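Local coordinates for sulfate adenylyltransferase (Allochromatium vinosum, PDB 4DNX), which catalyses the reaction of sulfate with ATP to give adenosine 5'-phosphosulfate and diphosphate, the activation step of sulfate in sulfur metabolism, at the interface of chains A and B. Numbering follows the deposited sequence. Chains: chain A/B, Sulfate adenylyltransferase.

Contact 1: the interface of chains A and B. Residues chain A 189-190; chain B 190, 251, 256-260.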
ATOM      1  N   GLU A 189      -8.179  -6.657 -11.651  1.00 24.39           N
ATOM      2  CA  GLU A 189      -9.497  -6.695 -11.115  0.70 26.07           C
ATOM      3  C   GLU A 189     -10.364  -5.568 -11.667  1.00 25.73           C
ATOM      4  O   GLU A 189     -11.562  -5.791 -11.907  1.00 26.46           O
ATOM      5  CB  GLU A 189      -9.475  -6.717  -9.590  0.70 25.58           C
ATOM      6  CG  GLU A 189     -10.785  -7.262  -9.007  0.70 22.63           C
ATOM      7  CD  GLU A 189     -11.900  -6.251  -9.182  0.70 20.11           C
ATOM      8  OE1 GLU A 189     -11.531  -5.042  -9.127  0.70 21.22           O
ATOM      9  OE2 GLU A 189     -13.083  -6.609  -9.421  0.70 18.02           O
ATOM     10  N   ARG A 190      -9.747  -4.406 -11.930  1.00 19.42           N
ATOM     11  CA  ARG A 190     -10.492  -3.237 -12.442  1.00 19.05           C
ATOM     12  C   ARG A 190     -10.986  -3.507 -13.869  1.00 17.98           C
ATOM     13  O   ARG A 190     -11.803  -2.750 -14.432  1.00 17.49           O
ATOM     14  CB  ARG A 190      -9.601  -1.996 -12.388  1.00 19.03           C
ATOM     15  CG  ARG A 190      -9.414  -1.356 -10.994  1.00 23.89           C
ATOM     16  CD  ARG A 190      -8.862  -0.024 -11.314  1.00 25.59           C
ATOM     17  NE  ARG A 190      -8.310   0.771 -10.246  1.00 32.35           N
ATOM     18  CZ  ARG A 190      -8.434   2.079 -10.226  1.00 26.22           C
ATOM     19  NH1 ARG A 190      -9.166   2.713 -11.177  1.00 21.75           N
ATOM     20  NH2 ARG A 190      -7.919   2.750  -9.224  1.00 30.76           N
TER
ATOM     21  N   ARG B 190     -12.533   4.166  -8.624  1.00 17.64           N
ATOM     22  CA  ARG B 190     -13.277   3.098  -9.265  1.00 17.01           C
ATOM     23  C   ARG B 190     -14.722   3.525  -9.623  1.00 15.85           C
ATOM     24  O   ARG B 190     -15.395   2.829 -10.425  1.00 15.81           O
ATOM     25  CB  ARG B 190     -13.252   1.880  -8.378  1.00 16.69           C
ATOM     26  CG  ARG B 190     -11.869   1.116  -8.290  1.00 18.79           C
ATOM     27  CD  ARG B 190     -12.074   0.037  -7.296  1.00 21.60           C
ATOM     28  NE  ARG B 190     -10.971  -0.890  -7.089  1.00 22.69           N
ATOM     29  CZ  ARG B 190     -10.997  -2.150  -7.474  1.00 21.65           C
ATOM     30  NH1 ARG B 190     -12.027  -2.655  -8.178  1.00 17.62           N
ATOM     31  NH2 ARG B 190      -9.943  -2.908  -7.195  1.00 24.78           N
ATOM     32  N   ALA B 251     -11.974 -13.301  -6.868  1.00 17.07           N
ATOM     33  CA  ALA B 251     -12.313 -11.929  -7.296  1.00 18.81           C
ATOM     34  C   ALA B 251     -12.150 -11.831  -8.814  1.00 22.27           C
ATOM     35  O   ALA B 251     -13.053 -11.308  -9.510  1.00 23.45           O
ATOM     36  CB  ALA B 251     -11.437 -10.888  -6.551  1.00 17.66           C
ATOM     37  N   PRO B 256     -17.764  -9.832 -11.613  1.00 16.13           N
ATOM     38  CA  PRO B 256     -17.595  -9.003 -12.787  1.00 16.15           C
ATOM     39  C   PRO B 256     -16.417  -8.016 -12.666  1.00 15.18           C
ATOM     40  O   PRO B 256     -15.949  -7.697 -11.565  1.00 13.64           O
ATOM     41  CB  PRO B 256     -18.907  -8.149 -12.834  1.00 17.14           C
ATOM     42  CG  PRO B 256     -19.870  -8.870 -12.055  1.00 18.30           C
ATOM     43  CD  PRO B 256     -19.053  -9.545 -10.939  1.00 17.63           C
ATOM     44  N   PRO B 257     -15.991  -7.474 -13.801  1.00 15.87           N
ATOM     45  CA  PRO B 257     -14.938  -6.455 -13.794  1.00 15.98           C
ATOM     46  C   PRO B 257     -15.231  -5.273 -12.870  1.00 15.27           C
ATOM     47  O   PRO B 257     -16.363  -4.744 -12.853  1.00 14.89           O
ATOM     48  CB  PRO B 257     -14.933  -5.934 -15.243  1.00 17.53           C
ATOM     49  CG  PRO B 257     -15.712  -6.942 -16.052  1.00 19.40           C
ATOM     50  CD  PRO B 257     -16.666  -7.577 -15.118  1.00 17.79           C
ATOM     51  N   ASN B 258     -14.216  -4.816 -12.147  1.00 14.04           N
ATOM     52  CA  ASN B 258     -14.348  -3.646 -11.274  1.00 13.00           C
ATOM     53  C   ASN B 258     -15.457  -3.765 -10.192  1.00 13.55           C
ATOM     54  O   ASN B 258     -16.292  -2.859 -10.024  1.00 12.87           O
ATOM     55  CB  ASN B 258     -14.511  -2.323 -12.072  1.00 13.35           C
ATOM     56  CG  ASN B 258     -14.372  -1.107 -11.192  1.00 13.45           C
ATOM     57  OD1 ASN B 258     -13.611  -1.114 -10.198  1.00 13.46           O
ATOM     58  ND2 ASN B 258     -15.119  -0.037 -11.524  1.00 12.88           N
ATOM     59  N   THR B 259     -15.482  -4.905  -9.515  1.00 12.67           N
ATOM     60  CA  THR B 259     -16.442  -5.093  -8.410  1.00 14.01           C
ATOM     61  C   THR B 259     -15.875  -5.499  -7.075  1.00 13.56           C
ATOM     62  O   THR B 259     -16.623  -5.501  -6.093  1.00 13.25           O
ATOM     63  CB  THR B 259     -17.600  -6.063  -8.777  1.00 13.92           C
ATOM     64  OG1 THR B 259     -17.076  -7.356  -9.033  1.00 15.68           O
ATOM     65  CG2 THR B 259     -18.405  -5.555  -9.980  1.00 15.35           C
ATOM     66  N   VAL B 260     -14.566  -5.789  -6.978  1.00 13.50           N
ATOM     67  CA  VAL B 260     -14.016  -6.255  -5.711  1.00 13.03           C
ATOM     68  C   VAL B 260     -12.703  -5.543  -5.392  1.00 13.78           C
ATOM     69  O   VAL B 260     -11.870  -5.419  -6.273  1.00 16.57           O
ATOM     70  CB  VAL B 260     -13.728  -7.785  -5.774  1.00 13.53           C
ATOM     71  CG1 VAL B 260     -13.215  -8.298  -4.444  1.00 13.86           C
ATOM     72  CG2 VAL B 260     -15.000  -8.535  -6.136  1.00 13.00           C
TER
HETATM   73  O   HOH W   1     -13.512  -8.920 -10.779  1.00 12.36           O
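A:Glu189 and B:Arg190 form a salt bridge between the two copies of the enzyme. The patch belongs to a two-fold symmetric homodimer interface in the crystal, which may or may not be the biological one. B:Arg190 NH1 gives a hydrogen bond to A:Glu189 OE1 at 2.6 Å, on the syn side of that carboxylate oxygen but tilted out of the carboxylate plane. The bond leaves almost in the guanidinium plane, and the two flat groups are only 22° apart. The side chains themselves cross at about a right angle.

Backbone N-H groups of chain B hold the rest of A:Glu189. B:Thr259 N donates to the syn lone pair of A:Glu189 OE2, the other carboxylate oxygen, at 2.9 Å. B:Val260 N adds a weak bond to the same oxygen. B:Asn258 N bonds the main-chain O of A:Glu189 at 2.8 Å. The side chain bends at chi2 (-72°), which folds the carboxylate back toward the turn that carries these donors. Both ends of the carboxylate are thus gripped. Against this, A:Glu189 OE1 lies 2.9 Å from B:Val260 O, an unfavourable meeting of two acceptors if the carboxylate is ionised. That contact may work against the donors and perhaps favour a proton on OE1, which the coordinates do not show.

Second-shell bonds position the arginine. B:Asn258 OD1 accepts from B:Arg190 NH1, and B:Asn258 ND2 donates to B:Arg190 O at 3.1 Å. The amide therefore ties the guanidinium to its own backbone.

The arginines also pack on each other. A:Arg190 CG lies over the centre of the B:Arg190 guanidinium, and B:Arg190 CG lies likewise over that of A:Arg190. The like-charged groups are offset, with their planes 31° apart.

Water 1 lies 2.7 Å from A:Glu189 OE2 and also bonds B:Ala251 O. Its third partner is B:Pro256 O, at 2.8 Å from the water oxygen.

Contact 2: the interface of chains A and B. Residues chain A 172-173, 240-241; chain B 14, 16, 18, 22.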
ATOM      1  N   ASP A 172       7.289   6.406   4.293  1.00 15.26           N
ATOM      2  CA  ASP A 172       6.972   7.858   4.174  1.00 14.61           C
ATOM      3  C   ASP A 172       5.781   8.081   3.258  1.00 13.77           C
ATOM      4  O   ASP A 172       5.205   9.172   3.299  1.00 14.07           O
ATOM      5  CB  ASP A 172       8.139   8.663   3.596  1.00 16.84           C
ATOM      6  CG  ASP A 172       9.333   8.780   4.563  1.00 21.62           C
ATOM      7  OD1 ASP A 172       9.226   8.279   5.696  1.00 24.02           O
ATOM      8  OD2 ASP A 172      10.375   9.362   4.155  1.00 21.77           O
ATOM      9  N   PHE A 173       5.497   7.109   2.351  1.00 12.20           N
ATOM     10  CA  PHE A 173       4.428   7.294   1.348  1.00 12.14           C
ATOM     11  C   PHE A 173       3.455   6.075   1.400  1.00 11.81           C
ATOM     12  O   PHE A 173       3.310   5.353   0.394  1.00 12.95           O
ATOM     13  CB  PHE A 173       5.035   7.471  -0.059  1.00 11.66           C
ATOM     14  CG  PHE A 173       6.148   8.517  -0.124  1.00 12.78           C
ATOM     15  CD1 PHE A 173       5.864   9.875  -0.258  1.00 16.48           C
ATOM     16  CD2 PHE A 173       7.471   8.129  -0.038  1.00 13.55           C
ATOM     17  CE1 PHE A 173       6.908  10.803  -0.316  1.00 17.19           C
ATOM     18  CE2 PHE A 173       8.504   9.062  -0.095  1.00 15.30           C
ATOM     19  CZ  PHE A 173       8.235  10.374  -0.245  1.00 17.21           C
ATOM     20  N   ALA A 240       4.990  15.994  -0.842  1.00 21.80           N
ATOM     21  CA  ALA A 240       4.156  14.857  -1.213  1.00 22.38           C
ATOM     22  C   ALA A 240       2.648  15.011  -0.946  1.00 22.04           C
ATOM     23  O   ALA A 240       1.851  14.698  -1.862  1.00 24.25           O
ATOM     24  CB  ALA A 240       4.692  13.579  -0.550  1.00 22.49           C
ATOM     25  N   PRO A 241       2.220  15.453   0.241  1.00 23.01           N
ATOM     26  CA  PRO A 241       0.766  15.570   0.477  1.00 21.63           C
ATOM     27  C   PRO A 241       0.087  16.522  -0.512  1.00 21.90           C
ATOM     28  O   PRO A 241      -1.057  16.278  -0.945  1.00 21.01           O
ATOM     29  CB  PRO A 241       0.674  16.165   1.889  1.00 23.88           C
ATOM     30  CG  PRO A 241       1.939  15.842   2.523  1.00 23.70           C
ATOM     31  CD  PRO A 241       2.974  15.809   1.466  1.00 23.90           C
TER
ATOM     32  N   PHE B  14      -1.573   9.926  11.140  1.00 12.57           N
ATOM     33  CA  PHE B  14      -0.281   9.677  10.478  1.00 12.45           C
ATOM     34  C   PHE B  14       0.361  10.976   9.995  1.00 12.98           C
ATOM     35  O   PHE B  14      -0.325  11.898   9.513  1.00 14.81           O
ATOM     36  CB  PHE B  14      -0.455   8.732   9.276  1.00 12.36           C
ATOM     37  CG  PHE B  14       0.863   8.420   8.575  1.00 12.73           C
ATOM     38  CD1 PHE B  14       1.848   7.646   9.212  1.00 13.23           C
ATOM     39  CD2 PHE B  14       1.134   8.960   7.314  1.00 12.44           C
ATOM     40  CE1 PHE B  14       3.066   7.379   8.544  1.00 13.76           C
ATOM     41  CE2 PHE B  14       2.365   8.733   6.646  1.00 13.66           C
ATOM     42  CZ  PHE B  14       3.333   7.912   7.275  1.00 13.32           C
ATOM     43  N   TYR B  16       1.800  12.554   7.284  1.00 14.50           N
ATOM     44  CA  TYR B  16       1.967  12.412   5.840  1.00 15.50           C
ATOM     45  C   TYR B  16       3.057  13.292   5.240  1.00 16.50           C
ATOM     46  O   TYR B  16       3.560  12.985   4.175  1.00 17.80           O
ATOM     47  CB  TYR B  16       0.627  12.713   5.095  1.00 15.26           C
ATOM     48  CG  TYR B  16      -0.352  11.565   5.102  1.00 15.58           C
ATOM     49  CD1 TYR B  16      -0.219  10.532   4.164  1.00 15.58           C
ATOM     50  CD2 TYR B  16      -1.402  11.497   6.045  1.00 15.61           C
ATOM     51  CE1 TYR B  16      -1.116   9.453   4.149  1.00 16.41           C
ATOM     52  CE2 TYR B  16      -2.319  10.424   6.021  1.00 15.60           C
ATOM     53  CZ  TYR B  16      -2.141   9.404   5.084  1.00 15.39           C
ATOM     54  OH  TYR B  16      -3.005   8.337   5.000  1.00 16.35           O
ATOM     55  N   PRO B  18       6.559  14.162   4.609  1.00 20.86           N
ATOM     56  CA  PRO B  18       7.842  13.467   4.899  1.00 21.33           C
ATOM     57  C   PRO B  18       8.874  14.296   5.681  1.00 23.24           C
ATOM     58  O   PRO B  18       9.589  13.763   6.530  1.00 23.27           O
ATOM     59  CB  PRO B  18       8.344  13.063   3.489  1.00 22.53           C
ATOM     60  CG  PRO B  18       7.015  12.884   2.688  1.00 21.44           C
ATOM     61  CD  PRO B  18       6.261  14.119   3.155  1.00 21.07           C
ATOM     62  N   HIS B  22      10.250  13.099   9.201  1.00 20.89           N
ATOM     63  CA  HIS B  22      11.690  12.941   9.536  1.00 23.31           C
ATOM     64  C   HIS B  22      12.077  13.698  10.818  1.00 24.12           C
ATOM     65  O   HIS B  22      12.827  13.159  11.650  1.00 24.79           O
ATOM     66  CB  HIS B  22      12.575  13.348   8.353  1.00 26.37           C
ATOM     67  CG  HIS B  22      12.330  12.546   7.111  1.00 27.66           C
ATOM     68  ND1 HIS B  22      12.751  12.959   5.865  1.00 29.21           N
ATOM     69  CD2 HIS B  22      11.671  11.373   6.918  1.00 26.01           C
ATOM     70  CE1 HIS B  22      12.381  12.063   4.962  1.00 29.54           C
ATOM     71  NE2 HIS B  22      11.728  11.092   5.576  1.00 27.03           N
TER
HETATM   72  O   HOH W   2       3.001  10.730   2.511  1.00 23.73           O
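The imidazole of B:His22 points its NE2 at the carboxylate of A:Asp172. B:His22 NE2 donates a fairly straight hydrogen bond to A:Asp172 OD2 at 2.6 Å. OD2 lies at the ring edge, close to the imidazole plane. Seen from the carboxylate, the donor lies above its plane, 36° out of it. The two flat groups are turned 46° apart. If ionised, the carboxylate may favour a protonated imidazole. An asparagine here, with no carboxylate, would probably leave B:His22 NE2 without its charged mate and the ring freer to turn.

B:Pro18 is the apolar centre of the patch. B:Pro18 CG touches the rim of the A:Phe173 ring at A:Phe173 CE1, 3.7 Å away, and the two side chains cross at about a right angle. A:Phe173 CG stands opposite its own carbonyl carbon (chi1 -50°), which lays one ring face against A:Asp172 CB. A:Ala240 CB lies at the ring edge and also meets B:Pro18 CG, at 4.0 Å. A:Pro241 CD faces B:Pro18 CD at 4.1 Å. A:Pro241 CG also rests 3.7 Å from the main-chain O of B:Tyr16.

Water 2 bridges that same B:Tyr16 O and A:Asp172 O. Within chain B, the edge of B:Phe14 meets the face of B:Tyr16, with B:Phe14 CD2 over the ring centre.

In the fold, the patch joins the start of B helix 18-28 and the segment before it to the end of A helix 167-172 and the start of A helix 240-254.

Contact 1 and contact 2 lie on the same interface of chains A and B, with their C-alpha centres about 29 Å apart. They have no residue in common, but both use helix 240-254. Contact 1 uses the C-terminal part of that helix in chain B (B:Ala251), contact 2 its first two residues in chain A (A:Ala240 and A:Pro241). Contact 1 is mainly polar and charged, whereas contact 2 joins one polar pair to a proline-centred apolar patch. The two-fold symmetry repeats each contact with the chains exchanged. The dimer is thus held at several separated points, which probably limits rocking of one copy against the other.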